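PDB 3EEA: GAF domain/HD domain protein from Geobacter sulfurreducens, which is of unknown function but possibly acts as a phosphatase as a whole protein, of which this chain is the N-terminal GAF domain piece. Local coordinates for residues 16-19 and 20-24; 127-130 and 131-134. All coordinates share one frame; numbering follows the deposited sequence.

Interaction 1: residues 16-19 and 20-24; sequences EVIK and DLSRL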
# COMPACT_ATOMS: atom_id res chain seq x y z
N GLU A 16 -5.80 -0.72 -13.30
CA GLU A 16 -5.71 0.41 -12.37
C GLU A 16 -5.05 -0.02 -11.04
O GLU A 16 -4.37 0.77 -10.45
CB GLU A 16 -7.05 1.05 -12.02
CG GLU A 16 -7.72 1.80 -13.15
CD GLU A 16 -7.09 3.15 -13.42
OE1 GLU A 16 -6.54 3.81 -12.49
OE2 GLU A 16 -7.22 3.57 -14.58
N VAL A 17 -5.30 -1.25 -10.60
CA VAL A 17 -4.66 -1.81 -9.40
C VAL A 17 -3.12 -1.84 -9.63
O VAL A 17 -2.33 -1.41 -8.77
CB VAL A 17 -5.22 -3.19 -9.04
CG1 VAL A 17 -4.46 -3.83 -7.84
CG2 VAL A 17 -6.76 -3.09 -8.66
N ILE A 18 -2.70 -2.32 -10.80
CA ILE A 18 -1.25 -2.42 -11.12
C ILE A 18 -0.57 -1.05 -11.29
O ILE A 18 0.55 -0.85 -10.85
CB ILE A 18 -1.00 -3.34 -12.37
CG1 ILE A 18 -1.40 -4.78 -12.04
CG2 ILE A 18 0.47 -3.21 -12.82
CD1 ILE A 18 -0.90 -5.30 -10.76
N LYS A 19 -1.25 -0.11 -11.90
CA LYS A 19 -0.81 1.30 -11.96
C LYS A 19 -0.63 1.88 -10.56
O LYS A 19 0.38 2.51 -10.26
CB LYS A 19 -1.82 2.18 -12.71
CG LYS A 19 -1.80 2.09 -14.21
CD LYS A 19 -2.72 3.13 -14.85
CE LYS A 19 -2.12 4.55 -14.77
NZ LYS A 19 -2.38 5.33 -16.02
N ASP A 20 -1.63 1.71 -9.71
CA ASP A 20 -1.55 2.28 -8.37
C ASP A 20 -0.41 1.61 -7.59
O ASP A 20 0.35 2.31 -6.89
CB ASP A 20 -2.86 2.12 -7.61
CG ASP A 20 -3.97 3.01 -8.12
OD1 ASP A 20 -3.70 4.02 -8.84
OD2 ASP A 20 -5.16 2.69 -7.79
N LEU A 21 -0.30 0.28 -7.69
CA LEU A 21 0.81 -0.48 -7.03
C LEU A 21 2.17 0.07 -7.49
O LEU A 21 3.04 0.36 -6.65
CB LEU A 21 0.74 -1.95 -7.32
CG LEU A 21 1.96 -2.78 -6.88
CD1 LEU A 21 2.09 -2.76 -5.33
CD2 LEU A 21 1.90 -4.21 -7.37
N SER A 22 2.36 0.19 -8.80
CA SER A 22 3.63 0.68 -9.35
C SER A 22 3.99 2.07 -8.88
O SER A 22 5.14 2.34 -8.44
CB SER A 22 3.64 0.57 -10.88
OG SER A 22 3.38 -0.80 -11.25
N ARG A 23 3.01 2.96 -8.87
CA ARG A 23 3.25 4.33 -8.39
C ARG A 23 3.70 4.34 -6.91
O ARG A 23 4.67 5.05 -6.52
CB ARG A 23 1.96 5.13 -8.58
CG ARG A 23 1.92 6.44 -7.96
CD ARG A 23 0.61 7.07 -8.36
NE ARG A 23 0.10 7.89 -7.29
CZ ARG A 23 0.53 9.11 -7.05
NH1 ARG A 23 1.47 9.64 -7.84
NH2 ARG A 23 0.02 9.81 -6.03
N LEU A 24 2.97 3.60 -6.09
CA LEU A 24 3.27 3.57 -4.65
C LEU A 24 4.65 2.97 -4.38
O LEU A 24 5.41 3.52 -3.56
CB LEU A 24 2.21 2.79 -3.89
CG LEU A 24 2.29 2.86 -2.38
CD1 LEU A 24 2.26 4.32 -1.92
CD2 LEU A 24 1.17 2.02 -1.77

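Interaction 2: residues 127-130 and 131-134; sequences ARTR and DNPP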
# COMPACT_ATOMS: atom_id res chain seq x y z
N ALA A 127 14.27 -2.63 -10.54
CA ALA A 127 15.67 -2.51 -10.91
C ALA A 127 16.21 -1.17 -10.45
O ALA A 127 15.50 -0.17 -10.47
CB ALA A 127 15.83 -2.62 -12.46
N ARG A 128 17.46 -1.19 -10.06
CA ARG A 128 18.26 0.03 -10.02
C ARG A 128 19.72 -0.24 -10.43
O ARG A 128 20.16 -1.41 -10.53
CB ARG A 128 18.12 0.79 -8.71
CG ARG A 128 18.25 0.08 -7.54
CD ARG A 128 17.67 0.91 -6.38
NE ARG A 128 18.22 0.43 -5.17
CZ ARG A 128 17.71 0.51 -3.94
NH1 ARG A 128 18.42 -0.05 -3.00
NH2 ARG A 128 16.56 1.06 -3.63
N THR A 129 20.45 0.84 -10.75
CA THR A 129 21.79 0.66 -11.29
C THR A 129 22.65 0.13 -10.20
O THR A 129 22.42 0.44 -9.03
CB THR A 129 22.36 1.96 -11.89
OG1 THR A 129 22.22 3.01 -10.93
CG2 THR A 129 21.56 2.32 -13.16
N ARG A 130 23.63 -0.69 -10.59
CA ARG A 130 24.48 -1.43 -9.67
C ARG A 130 25.48 -0.61 -8.87
O ARG A 130 26.13 -1.15 -7.98
CB ARG A 130 25.30 -2.48 -10.44
CG ARG A 130 24.50 -3.59 -11.06
CD ARG A 130 25.43 -4.58 -11.73
NE ARG A 130 26.12 -5.40 -10.73
CZ ARG A 130 27.44 -5.46 -10.53
NH1 ARG A 130 28.29 -4.77 -11.27
NH2 ARG A 130 27.90 -6.24 -9.57
N ASP A 131 25.64 0.66 -9.19
CA ASP A 131 26.49 1.56 -8.38
C ASP A 131 25.75 2.03 -7.11
O ASP A 131 26.37 2.55 -6.19
CB ASP A 131 27.02 2.74 -9.20
CG ASP A 131 25.93 3.49 -9.91
OD1 ASP A 131 24.86 2.90 -10.09
OD2 ASP A 131 26.14 4.65 -10.31
N ASN A 132 24.43 1.82 -7.07
CA ASN A 132 23.61 2.04 -5.88
C ASN A 132 23.62 0.81 -4.99
O ASN A 132 23.90 -0.28 -5.46
CB ASN A 132 22.17 2.34 -6.27
CG ASN A 132 22.02 3.68 -6.93
OD1 ASN A 132 22.22 4.71 -6.30
ND2 ASN A 132 21.66 3.68 -8.22
N PRO A 133 23.32 0.98 -3.70
CA PRO A 133 23.25 -0.22 -2.86
C PRO A 133 22.14 -1.13 -3.35
O PRO A 133 21.15 -0.62 -3.88
CB PRO A 133 22.87 0.32 -1.48
CG PRO A 133 23.23 1.78 -1.53
CD PRO A 133 23.04 2.21 -2.94
N PRO A 134 22.32 -2.45 -3.23
CA PRO A 134 21.23 -3.37 -3.55
C PRO A 134 19.99 -3.13 -2.68
O PRO A 134 20.07 -2.48 -1.61
CB PRO A 134 21.82 -4.77 -3.27
CG PRO A 134 23.02 -4.53 -2.45
CD PRO A 134 23.49 -3.13 -2.66

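Interaction 1: residues 16-19 and 20-24
D20 meets E16 one turn back on helix 14-28. Its backbone N donates to E16 O at 3.0 Å. The CG of D20 lies anti to its own carbonyl carbon, beside the backbone N (chi1 -72°). This turns the carboxylate back along the helix, and OD2 comes to 3.4 Å from E16 O. Both oxygens are acceptors, so no bond joins them. D20 OD1 is also 4.6 Å from E16 OE1. This proximity of like charges probably raises the affinity of either carboxylate for a proton slightly.

K19 joins the next turn through its backbone. Its O accepts from R23 N at 3.0 Å, and R23 CB lies beside that same O. The far end of R23 forms a salt bridge with D145 of the second subunit.

I18 O is gripped twice by S22. The N and OG of S22 each lie 2.9 Å from I18 O and reach it from opposite faces of the carbonyl plane. OG can do so because it is turned back beside its own backbone N (chi1 -56°). An alanine at S22 lacks the hydroxyl, and one face of I18 O would probably be left without its hydrogen-bond partner.

I18 and S22 both pack on V36 of strand 33-39. V17 and L21 touch helix 137-158. This is an amphipathic alpha-helix with i to i+4 bonding, lying against the sheet of a GAF domain.

Interaction 2: residues 127-130 and 131-134
The R128 guanidinium receives P133 O at its edge, in its plane. NH1 makes the main bond to P133 O, 2.9 Å long with an N-H...O angle of 156°. NE adds a weak bond to the same oxygen at 3.4 Å. NH1 stands above the carbonyl plane of P133 rather than on a lone pair. P134 O also lies near the guanidinium plane, 3.2 Å from NH1. The chain of R128 is extended from CG to NE, which carries the flat group past the turn to the prolines. The guanidinium also has a cation-pi contact with F135, a salt bridge to E139 and a bond from NH2 to K30 O.

The D131 carboxylate lies alongside T129, both side chains pointing the same way. T129 OG1 donates to the syn lone pair of D131 OD1 at 2.8 Å. The OG1 of T129 sits between its backbone N and carbonyl carbon (chi1 51°), facing this carboxylate. The N132 amide crosses T129 at a slant, and its ND2 makes a weak bond to T129 O.

T129 to N132 is a type I beta turn, closed by N132 N to T129 O at 3.1 Å. It ends strand 119-129 and starts the loop to helix 137-158. Here a buried arginine satisfies a proline carbonyl and also pairs with E139, so its positive charge is likely to be largely balanced within the fold.

Overall arrangement
Interactions 1 and 2 lie in one GAF domain but do not touch. Their centres are 22 Å apart and their nearest atoms about 11 Å. Helix 137-158 links them: V17, L21 and L24 pack on it, and R128 reaches its E139. The polyether ligand (PG6) occupies a pocket that includes none of the residues of either contact. Interaction 2 comes next to it, since A127 bonds through its backbone to R32 and W33, and A127 and T129 touch L107, all three pocket residues. In interaction 1, I18 touches V36 and F38, while Y37 between them lines the pocket. This is consistent with the helix and the ligand lying on opposite faces of the sheet.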